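Local atomic coordinates of chitinase (Pyrococcus furiosus, PDB entry 2CWR), a protein that breaks down chitin by hydrolysing its glycosidic bonds, the domain described here being the one that binds the polysaccharide. Residues 23-28 and 81-86. Residues are numbered along the deposited sequence; the frame is centred on the assembly and turned at random.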
loop_
_atom_site.group_PDB
_atom_site.type_symbol
_atom_site.label_atom_id
_atom_site.label_comp_id
_atom_site.label_asym_id
_atom_site.label_seq_id
_atom_site.Cartn_x
_atom_site.Cartn_y
_atom_site.Cartn_z
ATOM N N ALA A 23 1.720 -11.919 -5.850
ATOM C CA ALA A 23 0.764 -11.829 -4.754
ATOM C C ALA A 23 -0.051 -10.549 -4.863
ATOM O O ALA A 23 0.458 -9.514 -5.299
ATOM C CB ALA A 23 1.501 -11.867 -3.414
ATOM N N GLU A 24 -1.320 -10.628 -4.476
ATOM C CA GLU A 24 -2.197 -9.466 -4.514
ATOM C C GLU A 24 -2.407 -8.919 -3.111
ATOM O O GLU A 24 -2.634 -9.675 -2.161
ATOM C CB GLU A 24 -3.562 -9.816 -5.115
ATOM C CG GLU A 24 -4.499 -8.604 -5.180
ATOM C CD GLU A 24 -5.813 -8.882 -5.890
ATOM O OE1 GLU A 24 -5.834 -9.751 -6.786
ATOM O OE2 GLU A 24 -6.822 -8.214 -5.564
ATOM N N TYR A 25 -2.326 -7.598 -2.996
ATOM C CA TYR A 25 -2.517 -6.910 -1.733
ATOM C C TYR A 25 -3.714 -5.972 -1.842
ATOM O O TYR A 25 -3.694 -5.011 -2.611
ATOM C CB TYR A 25 -1.261 -6.111 -1.370
ATOM C CG TYR A 25 -0.052 -6.985 -1.126
ATOM C CD1 TYR A 25 0.669 -7.533 -2.189
ATOM C CD2 TYR A 25 0.342 -7.306 0.173
ATOM C CE1 TYR A 25 1.752 -8.385 -1.960
ATOM C CE2 TYR A 25 1.421 -8.155 0.412
ATOM C CZ TYR A 25 2.119 -8.690 -0.659
ATOM O OH TYR A 25 3.184 -9.532 -0.426
ATOM N N ASP A 26 -4.761 -6.270 -1.079
ATOM C CA ASP A 26 -5.975 -5.453 -1.066
ATOM C C ASP A 26 -5.937 -4.682 0.242
ATOM O O ASP A 26 -6.139 -5.253 1.314
ATOM C CB ASP A 26 -7.212 -6.349 -1.115
ATOM C CG ASP A 26 -7.330 -7.105 -2.427
ATOM O OD1 ASP A 26 -7.913 -8.209 -2.431
ATOM O OD2 ASP A 26 -6.847 -6.589 -3.455
ATOM N N VAL A 27 -5.672 -3.384 0.143
ATOM C CA VAL A 27 -5.549 -2.531 1.315
ATOM C C VAL A 27 -6.797 -1.721 1.639
ATOM O O VAL A 27 -7.481 -1.229 0.742
ATOM C CB VAL A 27 -4.371 -1.534 1.136
ATOM C CG1 VAL A 27 -4.180 -0.697 2.393
ATOM C CG2 VAL A 27 -3.090 -2.295 0.790
ATOM N N THR A 28 -7.086 -1.602 2.932
ATOM C CA THR A 28 -8.213 -0.804 3.398
ATOM C C THR A 28 -7.694 0.090 4.507
ATOM O O THR A 28 -7.056 -0.384 5.448
ATOM C CB THR A 28 -9.357 -1.660 3.961
ATOM O OG1 THR A 28 -9.866 -2.512 2.931
ATOM C CG2 THR A 28 -10.490 -0.764 4.466
ATOM N N PHE A 81 -2.728 -3.616 -5.059
ATOM C CA PHE A 81 -1.638 -3.768 -6.003
ATOM C C PHE A 81 -1.167 -5.207 -6.031
ATOM O O PHE A 81 -1.451 -5.988 -5.120
ATOM C CB PHE A 81 -0.481 -2.827 -5.635
ATOM C CG PHE A 81 0.034 -3.002 -4.230
ATOM C CD1 PHE A 81 1.149 -3.795 -3.976
ATOM C CD2 PHE A 81 -0.595 -2.368 -3.158
ATOM C CE1 PHE A 81 1.632 -3.954 -2.677
ATOM C CE2 PHE A 81 -0.117 -2.522 -1.857
ATOM C CZ PHE A 81 0.999 -3.318 -1.618
ATOM N N ILE A 82 -0.463 -5.553 -7.099
ATOM C CA ILE A 82 0.067 -6.895 -7.274
ATOM C C ILE A 82 1.580 -6.783 -7.312
ATOM O O ILE A 82 2.131 -5.885 -7.949
ATOM C CB ILE A 82 -0.461 -7.521 -8.586
ATOM C CG1 ILE A 82 -1.960 -7.811 -8.442
ATOM C CG2 ILE A 82 0.328 -8.782 -8.926
ATOM C CD1 ILE A 82 -2.608 -8.378 -9.691
ATOM N N VAL A 83 2.250 -7.682 -6.603
ATOM C CA VAL A 83 3.702 -7.669 -6.557
ATOM C C VAL A 83 4.241 -8.978 -7.102
ATOM O O VAL A 83 3.785 -10.057 -6.719
ATOM C CB VAL A 83 4.218 -7.485 -5.109
ATOM C CG1 VAL A 83 5.740 -7.459 -5.095
ATOM C CG2 VAL A 83 3.672 -6.194 -4.520
ATOM N N ASN A 84 5.205 -8.873 -8.006
ATOM C CA ASN A 84 5.826 -10.049 -8.598
ATOM C C ASN A 84 7.231 -10.152 -8.036
ATOM O O ASN A 84 7.882 -9.140 -7.789
ATOM C CB ASN A 84 5.884 -9.912 -10.121
ATOM C CG ASN A 84 4.509 -9.777 -10.748
ATOM O OD1 ASN A 84 4.210 -8.778 -11.410
ATOM N ND2 ASN A 84 3.662 -10.781 -10.548
ATOM N N GLY A 85 7.705 -11.374 -7.823
ATOM C CA GLY A 85 9.042 -11.527 -7.292
ATOM C C GLY A 85 9.383 -12.946 -6.897
ATOM O O GLY A 85 8.666 -13.885 -7.244
ATOM N N PRO A 86 10.483 -13.125 -6.156
ATOM C CA PRO A 86 10.933 -14.446 -5.704
ATOM C C PRO A 86 9.902 -15.118 -4.804
ATOM O O PRO A 86 9.132 -14.444 -4.121
ATOM C CB PRO A 86 12.219 -14.132 -4.941
ATOM C CG PRO A 86 12.704 -12.858 -5.570
ATOM C CD PRO A 86 11.424 -12.078 -5.725
#
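Around Y25 and F81, strands 23-28 and 81-84, the two central strands of one sheet of a beta-sandwich, run antiparallel at 152°, their axes approaching to 4.7 Å. Y25 and F81 form a hydrogen-bonded pair: Y25 N donates to F81 O at 2.8 Å, and F81 N returns a bond to Y25 O. A23 and V83 repeat this exchange through their main chains, with V83 N lying 2.9 Å from A23 O, while I82 turns a CA-H toward that same oxygen.

On the buried side, F81 takes the crowded rotamer, CG between backbone N and carbonyl carbon (chi1 56°), which carries its ring across the strand boundary over Y25. The methylene CB of Y25 sits over one face of that ring in a CH-pi contact, 3.6 Å from F81 CZ. Though within 8° of parallel, the rings are offset, centroids 5.1 Å apart; Y25 thus offers F81 its methylene and buries its own broad ring alongside. Beta-branched valines suit extended strands, each setting one methyl beside a ring: V27 CG2 by F81 CE2, V83 CG2 3.9 Å from Y25 CE1.

An alanine at F81 would probably leave Y25 CB and V27 CG2 without their aromatic partner and open a gap toward F66, whose ring stacks on F81 from the opposing sheet.

On the other face, beta-branched I82 borders E24, whose long extended chain carries its acid outward. E24 OE2 lies 2.7 Å from D26 OD2, so one acid probably holds a proton; both touch W53, consistent with a sugar-binding surface. Paired main-chain polar groups thus let the aromatic-aliphatic layer be buried between the sheets.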